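Local coordinates for chromosome partition protein Smc (Pyrococcus yayanosii, PDB 5XEI) that probably takes part in chromosome condensation and partitioning, binding DNA and hydrolysing ATP with a head domain at the end of a long coiled coil, at residues Ala132-Pro137 with Arg439-Pro444; Glu138-Val143 with Pro444-Asp449; Asp219-Leu224 with Ala310-Leu315; Gly234-Leu239 with Ile271-Lys276. All blocks are in the same frame, centred on the assembly; numbering follows the deposited sequence.

Contact 1 (Ala132-Pro137 with Arg439-Pro444); sequences AAMISP and RFKPAP
In the ATPase head of Smc, Met134 and Ile135, just beyond helix 123-132, lie against the proline-rich turn that carries the chain from helix 424-440 to strand 445-449. Pro444 receives them from two directions. The terminal methyl CD1 of Ile135 reaches 3.6 Å from CG of Pro444, and the two side chains cross obliquely, an aliphatic methyl against an apolar ring in a van der Waals contact that suits both buried residues. Backbone oxygens approach the same ring: Met134 O is 3.9 Å from Pro444 CD, and Ala133 O is 4.0 Å from Pro444 CG.

Met134 owes its backbone shape to a Schellman motif. It is the C-prime residue, with a positive phi of 37°, and the N-H groups of Met134 and Ile135 turn back to carbonyls of the last helical turn. Glycine is the more usual occupant of such a site. Here a long, flexible thioether is put to use: CG stands between the backbone N and the carbonyl carbon (chi1 65°), and the extended last torsion (chi3 -175°) leaves CE at the other loop. CE of Met134 lies beside Pro442 O, 4.2 Å from Ala443 CA and 4.4 Å from Pro444 CD.

No hydrogen bond joins the two segments. Prolines suit the turn, since neither Pro442 nor Pro444 has an N-H to satisfy, and the small Ala443 leaves its backbone accessible to the methionine methyl. The N-H of Ala443 is hydrogen-bonded to Tyr446 OH, while helix 156-167 borders the turn, receiving Lys441 NZ in a weak hydrogen bond at Ile166 O.

Contact 2 (Glu138-Val143 with Pro444-Asp449); sequences EGYNLV and PFYLFD
Asn141 grips the neighbouring strand with both its backbone and its side chain. Its carbonyl O accepts Leu447 N at 2.8 Å, and its ND2 donates to Phe445 O at 2.9 Å, with an N-H...O angle of 162° and the acceptor near the amide plane. CG lies between the backbone N and the carbonyl carbon (chi1 57°), and beyond it ND2 rests over the centre of one face of the Phe445 ring. Val143 carries the parallel pairing onward: its N donates to Leu447 O at 2.8 Å, and its O accepts Asp449 N at 3.2 Å.

Side chains fill both faces of the sheet. On the Leu142 and Leu447 side, Leu142 CD2 packs against CE2 of Phe445; on the other, Val143 CG2 touches the edge of the Phe448 ring at CE1. Ahead of the strand, the hydroxyls of Tyr140 and Tyr446 share a hydrogen bond of 2.7 Å, their rings steeply inclined at 75°.

Further out, strand 475-480 flanks strand 445-449 on its other side, and Ile434 and Ile437 of helix 424-440 pack on Val143 and Tyr140. The run of hydrophobic residues ending in Asp449 fits a Walker B strand, and Gln145, just past strand 142-143, fits the Q-loop glutamine of ABC ATPases. Asp449 OD1 makes a weak hydrogen bond to Gln145 NE2 and its side chain lies beside Ser40 of the predicted ATP site, consistent with the pairing holding these two motifs together there.

Contact 3 (Asp219-Leu224 with Ala310-Leu315); sequences DLKERL and AEIKAL
An antiparallel helix pair, in a region predicted to be coiled coil, joins Leu220 on helix 170-246 to Ile312 on helix 298-315, far out along the arm that leaves the ATPase head. The segment axes approach to 10.1 Å and their directions differ by 161°. The contact is built from aliphatic surfaces, with no hydrogen bond across it. Leu220 CB lies 3.7 Å from CG1 of Ile312, while its branch CD1 extends over Glu311, 3.8 Å from CG, the two side chains crossing at about a right angle. The same CD1 faces Leu315 CD1 at 4.4 Å.

Ile312 replies with CD1. Its CG1 is anti to the carbonyl carbon (chi1 -69°), and beyond it CD1 of Ile312 settles 3.9 Å from both Leu224 CD2 and Lys221 CD. Leucine and isoleucine suit these inward places; Glu311 and Lys221, toward the margins, lend their methylene groups. Met308 extends the packing on Leu220 and Leu224, and Tyr217 meets Ile312 and Leu315. Helix 170-246 runs on unbroken past this point, whereas the returning half is split into helices 261-278, 285-289 and 298-315 before helix 321-383, an interruption consistent with the joint of the arm.

Contact 4 (Gly234-Leu239 with Ile271-Lys276); sequences GEIKRL and IQLEEK
Glu235 comes first, its carboxylate OE1 3.6 Å from CD of Lys276, so that it touches the lysine's aliphatic shaft. The charged ends stay apart, OE1 of Glu235 being 5.5 Å from Lys276 NZ; the ammonium is paired instead in a salt bridge with Glu279, and any attraction to Glu235 would act at longer range. Next, Ile236 offers its branch methyl CG2, anti to the backbone N, to Leu273 CD2 at 3.3 Å, the two side chains meeting at about a right angle.

One helical turn later, Leu239 meets that same leucine methyl: its CB is 3.3 Å and its CD1 3.6 Å from Leu273 CD2. The two leucines pass each other pointing opposite ways. The CG of Leu273 is anti to its own backbone N (chi1 -161°), and the methyl beyond it is received by Ile236 and Leu239 together. Branched aliphatic residues suit this inner side, while Lys276 leads its NZ away to Glu279.

The first helix bends where the amides of Ile236 and Leu239 do not bond back. With axes that approach to 10.0 Å, their directions 142° apart, this is a splayed, roughly antiparallel helix pair in the arm, consistent with its joint.

Contacts 1 and 2 belong to the ATPase head, their centres 10 Å apart. They share Pro444, just before strand 445-449, and their segments alternate along the chain. Contacts 3 and 4 lie on the arm, their centres 26 Å apart, and both use helix 170-246, pairing it with helices 298-315 and 261-278. Contact 4 nests within the loop closed by contact 3, and both within those of contacts 1 and 2. Centres of contacts 2 and 4 are 119 Å apart. The chain leaves the head along helix 170-246, crosses an engineered linker replacing the rest of the arm and the hinge, and returns; residues some 300 positions apart in this construct, far more in the natural protein, complete one ATPase sheet.

Contact 1 (Ala132-Pro137 with Arg439-Pro444)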
loop_
_atom_site.group_PDB
_atom_site.type_symbol
_atom_site.label_atom_id
_atom_site.label_comp_id
_atom_site.label_asym_id
_atom_site.label_seq_id
_atom_site.Cartn_x
_atom_site.Cartn_y
_atom_site.Cartn_z
ATOM N N ALA A 132 6.412 -14.146 -7.979
ATOM C CA ALA A 132 7.165 -13.199 -8.791
ATOM C C ALA A 132 7.350 -13.701 -10.217
ATOM O O ALA A 132 7.330 -12.906 -11.161
ATOM C CB ALA A 132 8.519 -12.915 -8.143
ATOM N N ALA A 133 7.514 -15.003 -10.407
ATOM C CA ALA A 133 7.590 -15.551 -11.757
ATOM C C ALA A 133 6.212 -15.843 -12.340
ATOM O O ALA A 133 6.105 -16.512 -13.380
ATOM C CB ALA A 133 8.449 -16.821 -11.763
ATOM N N MET A 134 5.167 -15.347 -11.676
ATOM C CA MET A 134 3.769 -15.657 -11.974
ATOM C C MET A 134 3.582 -17.115 -12.382
ATOM O O MET A 134 2.791 -17.430 -13.269
ATOM C CB MET A 134 3.199 -14.700 -13.038
ATOM C CG MET A 134 3.825 -14.779 -14.429
ATOM S SD MET A 134 2.592 -14.604 -15.731
ATOM C CE MET A 134 3.565 -14.886 -17.192
ATOM N N ILE A 135 4.304 -18.015 -11.719
ATOM C CA ILE A 135 4.063 -19.446 -11.865
ATOM C C ILE A 135 2.733 -19.774 -11.213
ATOM O O ILE A 135 2.556 -19.566 -10.001
ATOM C CB ILE A 135 5.187 -20.267 -11.224
ATOM C CG1 ILE A 135 6.527 -19.966 -11.880
ATOM C CG2 ILE A 135 4.842 -21.755 -11.282
ATOM C CD1 ILE A 135 6.844 -20.835 -13.051
ATOM N N SER A 136 1.797 -20.304 -12.004
ATOM C CA SER A 136 0.502 -20.747 -11.493
ATOM C C SER A 136 -0.274 -19.627 -10.791
ATOM O O SER A 136 -0.419 -19.653 -9.558
ATOM C CB SER A 136 0.705 -21.964 -10.574
ATOM O OG SER A 136 -0.351 -22.124 -9.629
ATOM N N PRO A 137 -0.783 -18.609 -11.546
ATOM C CA PRO A 137 -1.696 -17.606 -10.951
ATOM C C PRO A 137 -3.054 -18.182 -10.565
ATOM O O PRO A 137 -3.856 -18.550 -11.434
ATOM C CB PRO A 137 -1.852 -16.548 -12.061
ATOM C CG PRO A 137 -0.726 -16.821 -13.046
ATOM C CD PRO A 137 -0.429 -18.292 -12.944
ATOM N N ARG A 439 -3.320 -16.469 -24.373
ATOM C CA ARG A 439 -2.910 -15.663 -25.523
ATOM C C ARG A 439 -2.614 -14.237 -25.123
ATOM O O ARG A 439 -1.718 -13.608 -25.696
ATOM C CB ARG A 439 -3.965 -15.689 -26.615
ATOM C CG ARG A 439 -4.336 -17.093 -26.894
ATOM C CD ARG A 439 -4.505 -17.400 -28.384
ATOM N NE ARG A 439 -3.984 -18.735 -28.618
ATOM C CZ ARG A 439 -4.313 -19.461 -29.678
ATOM N NH1 ARG A 439 -5.187 -18.968 -30.568
ATOM N NH2 ARG A 439 -3.796 -20.682 -29.851
ATOM N N PHE A 440 -3.298 -13.727 -24.109
ATOM C CA PHE A 440 -2.915 -12.425 -23.602
ATOM C C PHE A 440 -1.592 -12.515 -22.868
ATOM O O PHE A 440 -0.602 -11.879 -23.250
ATOM C CB PHE A 440 -4.015 -11.877 -22.707
ATOM C CG PHE A 440 -3.817 -10.468 -22.337
ATOM C CD1 PHE A 440 -4.174 -9.458 -23.217
ATOM C CD2 PHE A 440 -3.272 -10.133 -21.114
ATOM C CE1 PHE A 440 -3.991 -8.129 -22.879
ATOM C CE2 PHE A 440 -3.095 -8.809 -20.762
ATOM C CZ PHE A 440 -3.452 -7.804 -21.645
ATOM N N LYS A 441 -1.543 -13.333 -21.821
ATOM C CA LYS A 441 -0.365 -13.409 -20.961
ATOM C C LYS A 441 -0.038 -14.878 -20.710
ATOM O O LYS A 441 -0.517 -15.480 -19.742
ATOM C CB LYS A 441 -0.583 -12.651 -19.651
ATOM C CG LYS A 441 0.712 -12.175 -19.002
ATOM C CD LYS A 441 0.550 -10.855 -18.194
ATOM C CE LYS A 441 0.718 -9.592 -19.071
ATOM N NZ LYS A 441 0.513 -8.274 -18.350
ATOM N N PRO A 442 0.807 -15.465 -21.556
ATOM C CA PRO A 442 1.171 -16.883 -21.380
ATOM C C PRO A 442 1.783 -17.142 -20.011
ATOM O O PRO A 442 2.722 -16.465 -19.597
ATOM C CB PRO A 442 2.203 -17.125 -22.492
ATOM C CG PRO A 442 2.236 -15.881 -23.334
ATOM C CD PRO A 442 1.670 -14.771 -22.524
ATOM N N ALA A 443 1.247 -18.137 -19.303
ATOM C CA ALA A 443 1.946 -18.669 -18.144
ATOM C C ALA A 443 3.131 -19.530 -18.603
ATOM O O ALA A 443 3.149 -20.014 -19.742
ATOM C CB ALA A 443 0.993 -19.492 -17.283
ATOM N N PRO A 444 4.139 -19.733 -17.731
ATOM C CA PRO A 444 5.328 -20.511 -18.153
ATOM C C PRO A 444 5.009 -21.921 -18.630
ATOM O O PRO A 444 5.658 -22.421 -19.558
ATOM C CB PRO A 444 6.198 -20.525 -16.890
ATOM C CG PRO A 444 5.790 -19.314 -16.156
ATOM C CD PRO A 444 4.313 -19.179 -16.377
#

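Contact 2 (Glu138-Val143 with Pro444-Asp449)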
loop_
_atom_site.group_PDB
_atom_site.type_symbol
_atom_site.label_atom_id
_atom_site.label_comp_id
_atom_site.label_asym_id
_atom_site.label_seq_id
_atom_site.Cartn_x
_atom_site.Cartn_y
_atom_site.Cartn_z
ATOM N N GLU A 138 -3.330 -18.254 -9.263
ATOM C CA GLU A 138 -4.475 -18.995 -8.731
ATOM C C GLU A 138 -4.497 -20.448 -9.211
ATOM O O GLU A 138 -5.538 -21.107 -9.163
ATOM C CB GLU A 138 -5.795 -18.301 -9.082
ATOM C CG GLU A 138 -5.722 -16.789 -8.925
ATOM C CD GLU A 138 -6.563 -16.246 -7.785
ATOM O OE1 GLU A 138 -6.663 -15.003 -7.682
ATOM O OE2 GLU A 138 -7.124 -17.048 -7.005
ATOM N N GLY A 139 -3.362 -20.966 -9.676
ATOM C CA GLY A 139 -3.344 -22.290 -10.246
ATOM C C GLY A 139 -4.214 -22.475 -11.469
ATOM O O GLY A 139 -4.562 -23.617 -11.787
ATOM N N TYR A 140 -4.570 -21.391 -12.179
ATOM C CA TYR A 140 -5.402 -21.545 -13.378
ATOM C C TYR A 140 -4.729 -22.432 -14.417
ATOM O O TYR A 140 -5.415 -23.173 -15.125
ATOM C CB TYR A 140 -5.758 -20.180 -13.998
ATOM C CG TYR A 140 -4.852 -19.682 -15.142
ATOM C CD1 TYR A 140 -3.728 -18.912 -14.886
ATOM C CD2 TYR A 140 -5.148 -19.962 -16.474
ATOM C CE1 TYR A 140 -2.911 -18.466 -15.916
ATOM C CE2 TYR A 140 -4.335 -19.513 -17.511
ATOM C CZ TYR A 140 -3.223 -18.772 -17.223
ATOM O OH TYR A 140 -2.410 -18.330 -18.241
ATOM N N ASN A 141 -3.397 -22.379 -14.518
ATOM C CA ASN A 141 -2.645 -23.164 -15.491
ATOM C C ASN A 141 -2.383 -24.603 -15.040
ATOM O O ASN A 141 -1.837 -25.387 -15.831
ATOM C CB ASN A 141 -1.306 -22.477 -15.797
ATOM C CG ASN A 141 -0.479 -22.266 -14.545
ATOM O OD1 ASN A 141 -1.041 -22.036 -13.484
ATOM N ND2 ASN A 141 0.841 -22.387 -14.648
ATOM N N LEU A 142 -2.739 -24.960 -13.797
ATOM C CA LEU A 142 -2.713 -26.352 -13.319
ATOM C C LEU A 142 -4.140 -26.886 -13.285
ATOM O O LEU A 142 -4.907 -26.578 -12.364
ATOM C CB LEU A 142 -2.085 -26.469 -11.935
ATOM C CG LEU A 142 -0.823 -25.669 -11.652
ATOM C CD1 LEU A 142 -0.471 -25.742 -10.183
ATOM C CD2 LEU A 142 0.302 -26.200 -12.489
ATOM N N VAL A 143 -4.478 -27.715 -14.275
ATOM C CA VAL A 143 -5.803 -28.313 -14.386
ATOM C C VAL A 143 -5.734 -29.797 -14.051
ATOM O O VAL A 143 -5.514 -30.639 -14.930
ATOM C CB VAL A 143 -6.392 -28.101 -15.786
ATOM C CG1 VAL A 143 -7.881 -28.261 -15.742
ATOM C CG2 VAL A 143 -6.035 -26.753 -16.285
ATOM N N PRO A 444 4.139 -19.733 -17.731
ATOM C CA PRO A 444 5.328 -20.511 -18.153
ATOM C C PRO A 444 5.009 -21.921 -18.630
ATOM O O PRO A 444 5.658 -22.421 -19.558
ATOM C CB PRO A 444 6.198 -20.525 -16.890
ATOM C CG PRO A 444 5.790 -19.314 -16.156
ATOM C CD PRO A 444 4.313 -19.179 -16.377
ATOM N N PHE A 445 4.039 -22.585 -18.016
ATOM C CA PHE A 445 3.592 -23.868 -18.517
ATOM C C PHE A 445 2.133 -24.040 -18.139
ATOM O O PHE A 445 1.610 -23.335 -17.264
ATOM C CB PHE A 445 4.408 -25.027 -17.939
ATOM C CG PHE A 445 4.128 -25.256 -16.491
ATOM C CD1 PHE A 445 4.816 -24.537 -15.528
ATOM C CD2 PHE A 445 3.124 -26.127 -16.096
ATOM C CE1 PHE A 445 4.541 -24.711 -14.199
ATOM C CE2 PHE A 445 2.832 -26.294 -14.763
ATOM C CZ PHE A 445 3.542 -25.591 -13.815
ATOM N N TYR A 446 1.499 -25.026 -18.795
ATOM C CA TYR A 446 0.156 -25.486 -18.489
ATOM C C TYR A 446 0.192 -26.993 -18.236
ATOM O O TYR A 446 0.916 -27.728 -18.911
ATOM C CB TYR A 446 -0.822 -25.133 -19.652
ATOM C CG TYR A 446 -0.911 -23.651 -19.852
ATOM C CD1 TYR A 446 0.067 -22.974 -20.581
ATOM C CD2 TYR A 446 -1.949 -22.909 -19.277
ATOM C CE1 TYR A 446 0.019 -21.608 -20.732
ATOM C CE2 TYR A 446 -2.016 -21.526 -19.427
ATOM C CZ TYR A 446 -1.028 -20.886 -20.152
ATOM O OH TYR A 446 -1.057 -19.525 -20.308
ATOM N N LEU A 447 -0.599 -27.457 -17.270
ATOM C CA LEU A 447 -0.693 -28.877 -16.961
ATOM C C LEU A 447 -2.133 -29.325 -17.112
ATOM O O LEU A 447 -3.007 -28.876 -16.365
ATOM C CB LEU A 447 -0.206 -29.175 -15.552
ATOM C CG LEU A 447 -0.382 -30.631 -15.111
ATOM C CD1 LEU A 447 0.473 -31.523 -15.981
ATOM C CD2 LEU A 447 -0.018 -30.787 -13.615
ATOM N N PHE A 448 -2.370 -30.227 -18.055
ATOM C CA PHE A 448 -3.693 -30.776 -18.326
ATOM C C PHE A 448 -3.635 -32.274 -18.062
ATOM O O PHE A 448 -3.131 -33.044 -18.882
ATOM C CB PHE A 448 -4.136 -30.513 -19.765
ATOM C CG PHE A 448 -4.352 -29.068 -20.089
ATOM C CD1 PHE A 448 -4.534 -28.118 -19.090
ATOM C CD2 PHE A 448 -4.361 -28.645 -21.420
ATOM C CE1 PHE A 448 -4.722 -26.759 -19.423
ATOM C CE2 PHE A 448 -4.542 -27.299 -21.752
ATOM C CZ PHE A 448 -4.716 -26.358 -20.751
ATOM N N ASP A 449 -4.152 -32.693 -16.932
ATOM C CA ASP A 449 -4.408 -34.095 -16.712
ATOM C C ASP A 449 -5.856 -34.285 -17.130
ATOM O O ASP A 449 -6.620 -33.332 -17.028
ATOM C CB ASP A 449 -4.197 -34.418 -15.241
ATOM C CG ASP A 449 -4.310 -35.881 -14.963
ATOM O OD1 ASP A 449 -4.067 -36.258 -13.804
ATOM O OD2 ASP A 449 -4.578 -36.661 -15.920
#

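Contact 3 (Asp219-Leu224 with Ala310-Leu315)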
loop_
_atom_site.group_PDB
_atom_site.type_symbol
_atom_site.label_atom_id
_atom_site.label_comp_id
_atom_site.label_asym_id
_atom_site.label_seq_id
_atom_site.Cartn_x
_atom_site.Cartn_y
_atom_site.Cartn_z
ATOM N N ASP A 219 1.623 55.877 28.390
ATOM C CA ASP A 219 1.192 57.260 28.193
ATOM C C ASP A 219 1.006 57.988 29.516
ATOM O O ASP A 219 1.533 59.089 29.712
ATOM C CB ASP A 219 -0.109 57.298 27.397
ATOM C CG ASP A 219 0.100 57.104 25.894
ATOM O OD1 ASP A 219 1.253 57.242 25.409
ATOM O OD2 ASP A 219 -0.915 56.812 25.194
ATOM N N LEU A 220 0.232 57.389 30.423
ATOM C CA LEU A 220 -0.022 57.981 31.729
ATOM C C LEU A 220 1.279 58.228 32.478
ATOM O O LEU A 220 1.455 59.273 33.106
ATOM C CB LEU A 220 -0.932 57.062 32.544
ATOM C CG LEU A 220 -2.442 57.286 32.466
ATOM C CD1 LEU A 220 -3.217 56.212 33.220
ATOM C CD2 LEU A 220 -2.772 58.662 32.998
ATOM N N LYS A 221 2.189 57.260 32.437
ATOM C CA LYS A 221 3.500 57.415 33.055
ATOM C C LYS A 221 4.190 58.676 32.558
ATOM O O LYS A 221 4.759 59.440 33.347
ATOM C CB LYS A 221 4.335 56.168 32.751
ATOM C CG LYS A 221 5.220 55.681 33.837
ATOM C CD LYS A 221 4.453 55.087 35.013
ATOM C CE LYS A 221 5.425 54.794 36.159
ATOM N NZ LYS A 221 4.798 54.971 37.511
ATOM N N GLU A 222 4.094 58.948 31.258
ATOM C CA GLU A 222 4.844 60.054 30.682
ATOM C C GLU A 222 4.196 61.392 30.992
ATOM O O GLU A 222 4.881 62.356 31.352
ATOM C CB GLU A 222 4.965 59.875 29.183
ATOM C CG GLU A 222 5.820 58.731 28.840
ATOM C CD GLU A 222 6.789 59.096 27.752
ATOM O OE1 GLU A 222 6.408 59.898 26.859
ATOM O OE2 GLU A 222 7.951 58.630 27.832
ATOM N N ARG A 223 2.879 61.488 30.826
ATOM C CA ARG A 223 2.228 62.728 31.223
ATOM C C ARG A 223 2.458 62.993 32.706
ATOM O O ARG A 223 2.834 64.108 33.093
ATOM C CB ARG A 223 0.739 62.695 30.855
ATOM C CG ARG A 223 0.464 63.003 29.366
ATOM C CD ARG A 223 0.562 64.520 28.959
ATOM N NE ARG A 223 1.810 65.203 29.331
ATOM C CZ ARG A 223 2.034 66.523 29.247
ATOM N NH1 ARG A 223 1.109 67.346 28.739
ATOM N NH2 ARG A 223 3.219 67.025 29.634
ATOM N N LEU A 224 2.350 61.955 33.540
ATOM C CA LEU A 224 2.606 62.131 34.963
ATOM C C LEU A 224 3.992 62.715 35.230
ATOM O O LEU A 224 4.165 63.479 36.184
ATOM C CB LEU A 224 2.434 60.801 35.702
ATOM C CG LEU A 224 2.760 60.830 37.196
ATOM C CD1 LEU A 224 1.853 61.807 37.921
ATOM C CD2 LEU A 224 2.654 59.437 37.794
ATOM N N ALA A 310 -3.822 58.230 40.244
ATOM C CA ALA A 310 -4.915 57.331 40.585
ATOM C C ALA A 310 -5.250 56.397 39.426
ATOM O O ALA A 310 -5.401 55.188 39.630
ATOM C CB ALA A 310 -6.141 58.132 41.018
ATOM N N GLU A 311 -5.362 56.917 38.202
ATOM C CA GLU A 311 -5.721 56.022 37.114
ATOM C C GLU A 311 -4.569 55.134 36.688
ATOM O O GLU A 311 -4.799 54.112 36.029
ATOM C CB GLU A 311 -6.257 56.798 35.920
ATOM C CG GLU A 311 -5.529 58.073 35.631
ATOM C CD GLU A 311 -6.430 59.058 34.918
ATOM O OE1 GLU A 311 -7.019 58.672 33.876
ATOM O OE2 GLU A 311 -6.563 60.201 35.418
ATOM N N ILE A 312 -3.341 55.476 37.063
ATOM C CA ILE A 312 -2.301 54.464 36.986
ATOM C C ILE A 312 -2.609 53.344 37.965
ATOM O O ILE A 312 -2.469 52.164 37.632
ATOM C CB ILE A 312 -0.910 55.077 37.214
ATOM C CG1 ILE A 312 -0.539 55.966 36.029
ATOM C CG2 ILE A 312 0.140 53.995 37.380
ATOM C CD1 ILE A 312 0.911 56.401 36.027
ATOM N N LYS A 313 -3.090 53.687 39.168
ATOM C CA LYS A 313 -3.447 52.645 40.135
ATOM C C LYS A 313 -4.632 51.814 39.646
ATOM O O LYS A 313 -4.741 50.627 39.978
ATOM C CB LYS A 313 -3.743 53.257 41.511
ATOM N N ALA A 314 -5.515 52.409 38.850
ATOM C CA ALA A 314 -6.524 51.635 38.149
ATOM C C ALA A 314 -5.871 50.495 37.369
ATOM O O ALA A 314 -5.945 49.328 37.781
ATOM C CB ALA A 314 -7.327 52.533 37.207
ATOM N N LEU A 315 -5.196 50.834 36.263
ATOM C CA LEU A 315 -4.716 49.828 35.318
ATOM C C LEU A 315 -3.941 48.690 35.967
ATOM O O LEU A 315 -3.873 47.606 35.384
ATOM C CB LEU A 315 -3.825 50.473 34.253
ATOM C CG LEU A 315 -4.528 51.533 33.418
ATOM C CD1 LEU A 315 -3.620 51.956 32.288
ATOM C CD2 LEU A 315 -5.869 51.001 32.902
#

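Contact 4 (Gly234-Leu239 with Ile271-Lys276)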
loop_
_atom_site.group_PDB
_atom_site.type_symbol
_atom_site.label_atom_id
_atom_site.label_comp_id
_atom_site.label_asym_id
_atom_site.label_seq_id
_atom_site.Cartn_x
_atom_site.Cartn_y
_atom_site.Cartn_z
ATOM N N GLY A 234 7.232 75.718 38.673
ATOM C CA GLY A 234 6.435 76.635 39.471
ATOM C C GLY A 234 6.810 76.615 40.941
ATOM O O GLY A 234 6.872 77.666 41.583
ATOM N N GLU A 235 7.095 75.424 41.487
ATOM C CA GLU A 235 7.380 75.268 42.916
ATOM C C GLU A 235 8.565 76.107 43.403
ATOM O O GLU A 235 8.778 76.172 44.623
ATOM C CB GLU A 235 7.647 73.793 43.275
ATOM C CG GLU A 235 6.522 73.058 44.036
ATOM C CD GLU A 235 6.930 71.643 44.512
ATOM O OE1 GLU A 235 8.068 71.212 44.224
ATOM O OE2 GLU A 235 6.117 70.955 45.178
ATOM N N ILE A 236 9.339 76.731 42.519
ATOM C CA ILE A 236 10.446 77.593 42.935
ATOM C C ILE A 236 10.169 79.053 42.624
ATOM O O ILE A 236 10.585 79.929 43.372
ATOM C CB ILE A 236 11.785 77.155 42.302
ATOM C CG1 ILE A 236 11.959 75.640 42.232
ATOM C CG2 ILE A 236 12.971 77.805 43.014
ATOM C CD1 ILE A 236 13.051 75.314 41.241
ATOM N N LYS A 237 9.522 79.347 41.486
ATOM C CA LYS A 237 9.052 80.709 41.240
ATOM C C LYS A 237 8.336 81.238 42.480
ATOM O O LYS A 237 8.638 82.325 42.992
ATOM C CB LYS A 237 8.115 80.764 40.014
ATOM C CG LYS A 237 7.420 82.138 39.810
ATOM C CD LYS A 237 6.071 82.300 40.579
ATOM C CE LYS A 237 5.599 83.772 40.749
ATOM N NZ LYS A 237 6.537 84.696 41.462
ATOM N N ARG A 238 7.387 80.436 42.969
ATOM C CA ARG A 238 6.650 80.745 44.187
ATOM C C ARG A 238 7.581 80.888 45.381
ATOM O O ARG A 238 7.507 81.867 46.132
ATOM C CB ARG A 238 5.629 79.642 44.448
ATOM C CG ARG A 238 4.649 79.473 43.321
ATOM C CD ARG A 238 3.899 80.752 43.091
ATOM N NE ARG A 238 2.562 80.439 42.620
ATOM C CZ ARG A 238 1.566 80.089 43.425
ATOM N NH1 ARG A 238 1.763 80.020 44.736
ATOM N NH2 ARG A 238 0.376 79.806 42.919
ATOM N N LEU A 239 8.462 79.903 45.574
ATOM C CA LEU A 239 9.417 79.944 46.677
ATOM C C LEU A 239 10.459 81.042 46.480
ATOM O O LEU A 239 11.129 81.451 47.440
ATOM C CB LEU A 239 10.085 78.576 46.810
ATOM C CG LEU A 239 9.686 77.642 47.948
ATOM C CD1 LEU A 239 10.180 76.248 47.690
ATOM C CD2 LEU A 239 10.286 78.148 49.229
ATOM N N ILE A 271 16.217 76.123 52.568
ATOM C CA ILE A 271 16.723 74.747 52.577
ATOM C C ILE A 271 15.860 73.822 51.738
ATOM O O ILE A 271 16.377 72.923 51.073
ATOM C CB ILE A 271 16.836 74.202 54.011
ATOM N N GLN A 272 14.550 74.015 51.758
ATOM C CA GLN A 272 13.730 73.387 50.732
ATOM C C GLN A 272 14.025 73.987 49.354
ATOM O O GLN A 272 14.001 73.283 48.331
ATOM C CB GLN A 272 12.249 73.534 51.109
ATOM N N LEU A 273 14.318 75.289 49.311
ATOM C CA LEU A 273 14.461 75.981 48.036
ATOM C C LEU A 273 15.643 75.453 47.239
ATOM O O LEU A 273 15.467 74.954 46.123
ATOM C CB LEU A 273 14.604 77.479 48.266
ATOM C CG LEU A 273 14.309 78.320 47.022
ATOM C CD1 LEU A 273 15.395 78.515 45.995
ATOM C CD2 LEU A 273 13.208 77.533 46.333
ATOM N N GLU A 274 16.859 75.608 47.773
ATOM C CA GLU A 274 18.098 75.169 47.122
ATOM C C GLU A 274 17.952 73.869 46.363
ATOM O O GLU A 274 18.337 73.750 45.192
ATOM C CB GLU A 274 19.205 74.940 48.148
ATOM C CG GLU A 274 18.640 74.324 49.430
ATOM C CD GLU A 274 19.619 74.343 50.605
ATOM O OE1 GLU A 274 20.160 73.270 50.953
ATOM O OE2 GLU A 274 19.931 75.431 51.137
ATOM N N GLU A 275 17.397 72.880 47.051
ATOM C CA GLU A 275 17.459 71.535 46.531
ATOM C C GLU A 275 16.322 71.273 45.540
ATOM O O GLU A 275 16.527 70.557 44.552
ATOM C CB GLU A 275 17.495 70.560 47.706
ATOM C CG GLU A 275 18.513 69.474 47.488
ATOM C CD GLU A 275 17.948 68.412 46.577
ATOM O OE1 GLU A 275 16.709 68.360 46.488
ATOM O OE2 GLU A 275 18.715 67.665 45.930
ATOM N N LYS A 276 15.151 71.903 45.724
ATOM C CA LYS A 276 14.150 71.833 44.664
ATOM C C LYS A 276 14.512 72.699 43.446
ATOM O O LYS A 276 13.674 72.833 42.553
ATOM C CB LYS A 276 12.760 72.202 45.214
ATOM C CG LYS A 276 11.994 71.024 45.899
ATOM C CD LYS A 276 11.379 69.992 44.936
ATOM C CE LYS A 276 11.323 68.569 45.499
ATOM N NZ LYS A 276 12.172 67.606 44.729
#